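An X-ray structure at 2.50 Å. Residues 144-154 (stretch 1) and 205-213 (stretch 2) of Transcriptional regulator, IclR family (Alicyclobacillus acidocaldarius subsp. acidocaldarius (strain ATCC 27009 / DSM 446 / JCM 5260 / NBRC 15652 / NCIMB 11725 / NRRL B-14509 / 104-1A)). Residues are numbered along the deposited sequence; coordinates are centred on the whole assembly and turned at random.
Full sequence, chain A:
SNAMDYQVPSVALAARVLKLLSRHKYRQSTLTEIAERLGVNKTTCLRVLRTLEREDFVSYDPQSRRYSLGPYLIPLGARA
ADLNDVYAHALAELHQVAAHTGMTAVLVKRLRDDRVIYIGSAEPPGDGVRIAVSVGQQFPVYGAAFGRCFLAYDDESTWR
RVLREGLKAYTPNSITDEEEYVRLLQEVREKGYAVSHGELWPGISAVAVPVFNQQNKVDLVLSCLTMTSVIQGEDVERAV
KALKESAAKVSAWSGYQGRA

Stretch 1 144-154: AAFGRCFLAYD
Stretch 2 205-213: SAVAVPVFN

A helix that includes Ala 145 to Cys 149 packs along an extended strand that enters from earlier in the chain and runs from Ser 205 toward Phe 212. The two run nearly parallel, N-to-C directions 21° apart (signed crossing -21°), with axes approaching to 7.0 Å. Helical phi/psi stay near -65/-40; strand values lie near -120/145, with -78/150 at Pro 210, where the ring restricts phi. CA register pairs Phe 146 with Ala 208 (5.3 Å) and Cys 149 with Pro 210 (5.5 Å). Leu 151 to Asp 154 form a type I turn, with Asp 154 N hydrogen-bonded to Leu 151 O at 3.0 Å.

Alternation sets the strand's face: Ala 206, Ala 208 and Pro 210 point toward the helix, Val 207 and Val 209 away. Alanines meet where the backbones run close. Ala 145 CB lies 3.9 Å from Ala 206 CB and 3.8 Å from Ala 208 CB. One helical turn on, Cys 149 (chi1 m) places SG 3.7 Å from Ala 208 CB and 3.9 Å from Pro 210 CD.

Aromatics close the far end. Tyr 153 (m, chi2 -80°) sets CE2 3.6 Å from Pro 210 CG, while Phe 212 (m, chi2 -83°) turns its edge to the tyrosine face: centroids 5.2 Å apart, planes at 88°. No hydrogen bond crosses; apolar packing carries the contact, burying 376 Å² over both sides.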

ATOM      1  N   ALA A 144      29.304  -5.889  13.565  1.00 42.48           N
ATOM      2  CA  ALA A 144      29.280  -7.040  12.642  1.00 43.26           C
ATOM      3  C   ALA A 144      28.709  -6.677  11.244  1.00 42.39           C
ATOM      4  O   ALA A 144      28.563  -5.490  10.929  1.00 43.77           O
ATOM      5  CB  ALA A 144      28.527  -8.217  13.291  1.00 43.34           C
ATOM      6  N   ALA A 145      28.404  -7.681  10.418  1.00 40.80           N
ATOM      7  CA  ALA A 145      27.968  -7.457   9.036  1.00 39.52           C
ATOM      8  C   ALA A 145      26.754  -6.541   8.906  1.00 39.45           C
ATOM      9  O   ALA A 145      26.734  -5.623   8.054  1.00 37.82           O
ATOM     10  CB  ALA A 145      27.699  -8.783   8.335  1.00 38.97           C
ATOM     11  N   PHE A 146      25.754  -6.782   9.748  1.00 39.94           N
ATOM     12  CA  PHE A 146      24.523  -6.007   9.674  1.00 42.25           C
ATOM     13  C   PHE A 146      24.682  -4.549  10.114  1.00 42.76           C
ATOM     14  O   PHE A 146      23.989  -3.680   9.569  1.00 43.54           O
ATOM     15  CB  PHE A 146      23.334  -6.683  10.379  1.00 44.18           C
ATOM     16  CG  PHE A 146      23.550  -6.978  11.815  1.00 46.34           C
ATOM     17  CD1 PHE A 146      23.442  -5.979  12.768  1.00 49.23           C
ATOM     18  CD2 PHE A 146      23.837  -8.277  12.230  1.00 49.86           C
ATOM     19  CE1 PHE A 146      23.639  -6.262  14.114  1.00 50.19           C
ATOM     20  CE2 PHE A 146      24.026  -8.562  13.572  1.00 51.46           C
ATOM     21  CZ  PHE A 146      23.915  -7.555  14.515  1.00 50.28           C
ATOM     22  N   GLY A 147      25.564  -4.294  11.085  1.00 41.80           N
ATOM     23  CA  GLY A 147      25.917  -2.948  11.481  1.00 42.23           C
ATOM     24  C   GLY A 147      26.489  -2.143  10.313  1.00 43.03           C
ATOM     25  O   GLY A 147      25.985  -1.074   9.958  1.00 42.83           O
ATOM     26  N   ARG A 148      27.522  -2.694   9.689  1.00 43.30           N
ATOM     27  CA  ARG A 148      28.124  -2.090   8.509  1.00 43.61           C
ATOM     28  C   ARG A 148      27.154  -1.814   7.343  1.00 43.03           C
ATOM     29  O   ARG A 148      27.393  -0.891   6.550  1.00 44.11           O
ATOM     30  CB  ARG A 148      29.237  -2.998   7.988  1.00 44.67           C
ATOM     31  CG  ARG A 148      30.446  -3.069   8.891  1.00 44.56           C
ATOM     32  CD  ARG A 148      31.674  -3.525   8.122  1.00 46.14           C
ATOM     33  NE  ARG A 148      31.756  -4.974   8.056  1.00 46.45           N
ATOM     34  CZ  ARG A 148      32.101  -5.760   9.065  1.00 46.59           C
ATOM     35  NH1 ARG A 148      32.429  -5.255  10.256  1.00 47.37           N
ATOM     36  NH2 ARG A 148      32.131  -7.064   8.869  1.00 48.04           N
ATOM     37  N   CYS A 149      26.101  -2.621   7.204  1.00 40.66           N
ATOM     38  CA  CYS A 149      25.117  -2.340   6.172  1.00 41.40           C
ATOM     39  C   CYS A 149      24.280  -1.114   6.451  1.00 41.71           C
ATOM     40  O   CYS A 149      23.856  -0.484   5.505  1.00 44.19           O
ATOM     41  CB  CYS A 149      24.186  -3.508   5.912  1.00 41.93           C
ATOM     42  SG  CYS A 149      24.970  -4.853   5.038  1.00 41.35           S
ATOM     43  N   PHE A 150      24.022  -0.789   7.721  1.00 41.10           N
ATOM     44  CA  PHE A 150      23.325   0.465   8.072  1.00 40.68           C
ATOM     45  C   PHE A 150      24.299   1.633   7.901  1.00 41.69           C
ATOM     46  O   PHE A 150      24.018   2.572   7.148  1.00 45.26           O
ATOM     47  CB  PHE A 150      22.779   0.449   9.504  1.00 39.86           C
ATOM     48  CG  PHE A 150      21.636  -0.515   9.748  1.00 38.94           C
ATOM     49  CD1 PHE A 150      20.360  -0.226   9.326  1.00 39.18           C
ATOM     50  CD2 PHE A 150      21.833  -1.685  10.479  1.00 39.96           C
ATOM     51  CE1 PHE A 150      19.294  -1.092   9.583  1.00 39.69           C
ATOM     52  CE2 PHE A 150      20.771  -2.558  10.748  1.00 40.47           C
ATOM     53  CZ  PHE A 150      19.502  -2.264  10.292  1.00 39.95           C
ATOM     54  N   LEU A 151      25.455   1.541   8.551  1.00 41.47           N
ATOM     55  CA  LEU A 151      26.417   2.643   8.595  1.00 42.00           C
ATOM     56  C   LEU A 151      26.999   3.075   7.259  1.00 41.29           C
ATOM     57  O   LEU A 151      27.132   4.257   7.003  1.00 40.50           O
ATOM     58  CB  LEU A 151      27.583   2.314   9.502  1.00 43.80           C
ATOM     59  CG  LEU A 151      27.513   2.748  10.954  1.00 45.67           C
ATOM     60  CD1 LEU A 151      28.861   2.450  11.594  1.00 47.01           C
ATOM     61  CD2 LEU A 151      27.216   4.231  11.068  1.00 47.73           C
ATOM     62  N   ALA A 152      27.335   2.121   6.408  1.00 40.38           N
ATOM     63  CA  ALA A 152      27.972   2.430   5.151  1.00 40.22           C
ATOM     64  C   ALA A 152      27.156   3.407   4.292  1.00 40.78           C
ATOM     65  O   ALA A 152      27.716   4.119   3.413  1.00 42.75           O
ATOM     66  CB  ALA A 152      28.236   1.143   4.385  1.00 40.30           C
ATOM     67  N   TYR A 153      25.845   3.431   4.521  1.00 40.46           N
ATOM     68  CA  TYR A 153      24.944   4.291   3.755  1.00 41.61           C
ATOM     69  C   TYR A 153      24.500   5.571   4.466  1.00 43.69           C
ATOM     70  O   TYR A 153      23.698   6.309   3.923  1.00 48.34           O
ATOM     71  CB  TYR A 153      23.757   3.474   3.259  1.00 40.92           C
ATOM     72  CG  TYR A 153      24.175   2.375   2.320  1.00 39.69           C
ATOM     73  CD1 TYR A 153      24.442   2.640   0.986  1.00 39.83           C
ATOM     74  CD2 TYR A 153      24.348   1.059   2.779  1.00 39.09           C
ATOM     75  CE1 TYR A 153      24.853   1.628   0.127  1.00 40.16           C
ATOM     76  CE2 TYR A 153      24.788   0.038   1.929  1.00 38.19           C
ATOM     77  CZ  TYR A 153      25.023   0.333   0.605  1.00 39.23           C
ATOM     78  OH  TYR A 153      25.408  -0.648  -0.262  1.00 41.04           O
ATOM     79  N   ASP A 154      25.038   5.866   5.653  1.00 44.87           N
ATOM     80  CA  ASP A 154      24.958   7.203   6.221  1.00 44.35           C
ATOM     81  C   ASP A 154      26.044   8.117   5.659  1.00 44.88           C
ATOM     82  O   ASP A 154      27.035   7.658   5.081  1.00 43.73           O
ATOM     83  CB  ASP A 154      25.112   7.142   7.741  1.00 47.06           C
ATOM     84  CG  ASP A 154      23.951   6.451   8.432  1.00 48.50           C
ATOM     85  OD1 ASP A 154      22.830   6.447   7.896  1.00 51.32           O
ATOM     86  OD2 ASP A 154      24.157   5.899   9.526  1.00 50.48           O
ATOM     87  N   SER A 205      29.363 -16.713  11.733  1.00 41.21           N
ATOM     88  CA  SER A 205      29.534 -15.790  10.622  1.00 42.61           C
ATOM     89  C   SER A 205      28.203 -15.177  10.185  1.00 41.40           C
ATOM     90  O   SER A 205      27.128 -15.691  10.472  1.00 41.61           O
ATOM     91  CB  SER A 205      30.224 -16.474   9.453  1.00 44.17           C
ATOM     92  OG  SER A 205      31.459 -17.052   9.880  1.00 46.54           O
ATOM     93  N   ALA A 206      28.311 -14.027   9.535  1.00 41.23           N
ATOM     94  CA  ALA A 206      27.154 -13.235   9.087  1.00 37.82           C
ATOM     95  C   ALA A 206      27.402 -12.670   7.693  1.00 35.30           C
ATOM     96  O   ALA A 206      28.487 -12.234   7.378  1.00 36.01           O
ATOM     97  CB  ALA A 206      26.844 -12.125  10.073  1.00 36.27           C
ATOM     98  N   VAL A 207      26.372 -12.728   6.874  1.00 35.05           N
ATOM     99  CA  VAL A 207      26.298 -12.116   5.564  1.00 34.42           C
ATOM    100  C   VAL A 207      25.041 -11.256   5.602  1.00 34.00           C
ATOM    101  O   VAL A 207      23.969 -11.742   6.005  1.00 32.67           O
ATOM    102  CB  VAL A 207      26.112 -13.193   4.500  1.00 36.02           C
ATOM    103  CG1 VAL A 207      26.082 -12.574   3.117  1.00 37.74           C
ATOM    104  CG2 VAL A 207      27.201 -14.249   4.633  1.00 37.39           C
ATOM    105  N   ALA A 208      25.169 -10.002   5.158  1.00 33.92           N
ATOM    106  CA  ALA A 208      24.125  -9.027   5.296  1.00 32.82           C
ATOM    107  C   ALA A 208      23.997  -8.139   4.074  1.00 33.77           C
ATOM    108  O   ALA A 208      24.956  -7.843   3.392  1.00 34.43           O
ATOM    109  CB  ALA A 208      24.409  -8.179   6.502  1.00 33.24           C
ATOM    110  N   VAL A 209      22.790  -7.675   3.836  1.00 34.76           N
ATOM    111  CA  VAL A 209      22.493  -6.841   2.701  1.00 35.53           C
ATOM    112  C   VAL A 209      21.492  -5.803   3.148  1.00 33.48           C
ATOM    113  O   VAL A 209      20.579  -6.127   3.904  1.00 33.18           O
ATOM    114  CB  VAL A 209      21.905  -7.688   1.555  1.00 37.28           C
ATOM    115  CG1 VAL A 209      21.429  -6.811   0.386  1.00 38.95           C
ATOM    116  CG2 VAL A 209      22.964  -8.630   1.064  1.00 37.70           C
ATOM    117  N   PRO A 210      21.657  -4.562   2.687  1.00 32.63           N
ATOM    118  CA  PRO A 210      20.750  -3.482   3.077  1.00 33.17           C
ATOM    119  C   PRO A 210      19.415  -3.514   2.331  1.00 34.88           C
ATOM    120  O   PRO A 210      19.373  -3.989   1.194  1.00 34.87           O
ATOM    121  CB  PRO A 210      21.525  -2.230   2.694  1.00 34.00           C
ATOM    122  CG  PRO A 210      22.397  -2.655   1.565  1.00 33.83           C
ATOM    123  CD  PRO A 210      22.798  -4.061   1.902  1.00 33.14           C
ATOM    124  N   VAL A 211      18.345  -3.028   2.983  1.00 35.40           N
ATOM    125  CA  VAL A 211      17.055  -2.760   2.303  1.00 35.45           C
ATOM    126  C   VAL A 211      16.871  -1.251   2.270  1.00 36.67           C
ATOM    127  O   VAL A 211      16.927  -0.611   3.317  1.00 37.50           O
ATOM    128  CB  VAL A 211      15.861  -3.421   3.045  1.00 34.71           C
ATOM    129  CG1 VAL A 211      14.512  -3.062   2.445  1.00 34.71           C
ATOM    130  CG2 VAL A 211      16.034  -4.914   3.055  1.00 34.14           C
ATOM    131  N   PHE A 212      16.648  -0.689   1.081  1.00 36.90           N
ATOM    132  CA  PHE A 212      16.449   0.752   0.948  1.00 39.17           C
ATOM    133  C   PHE A 212      14.969   1.092   0.910  1.00 40.82           C
ATOM    134  O   PHE A 212      14.164   0.292   0.464  1.00 41.68           O
ATOM    135  CB  PHE A 212      17.118   1.269  -0.317  1.00 39.75           C
ATOM    136  CG  PHE A 212      18.564   0.894  -0.423  1.00 40.26           C
ATOM    137  CD1 PHE A 212      19.547   1.659   0.220  1.00 41.25           C
ATOM    138  CD2 PHE A 212      18.959  -0.214  -1.182  1.00 38.88           C
ATOM    139  CE1 PHE A 212      20.885   1.307   0.129  1.00 41.26           C
ATOM    140  CE2 PHE A 212      20.308  -0.557  -1.281  1.00 39.05           C
ATOM    141  CZ  PHE A 212      21.265   0.196  -0.611  1.00 39.90           C
ATOM    142  N   ASN A 213      14.616   2.287   1.358  1.00 43.31           N
ATOM    143  CA  ASN A 213      13.223   2.754   1.331  1.00 45.91           C
ATOM    144  C   ASN A 213      13.063   3.897   0.330  1.00 47.45           C
ATOM    145  O   ASN A 213      13.960   4.135  -0.497  1.00 45.87           O
ATOM    146  CB  ASN A 213      12.763   3.135   2.747  1.00 48.57           C
ATOM    147  CG  ASN A 213      13.424   4.378   3.267  1.00 50.93           C
ATOM    148  OD1 ASN A 213      14.032   5.155   2.534  1.00 52.73           O
ATOM    149  ND2 ASN A 213      13.325   4.561   4.550  1.00 53.97           N
TER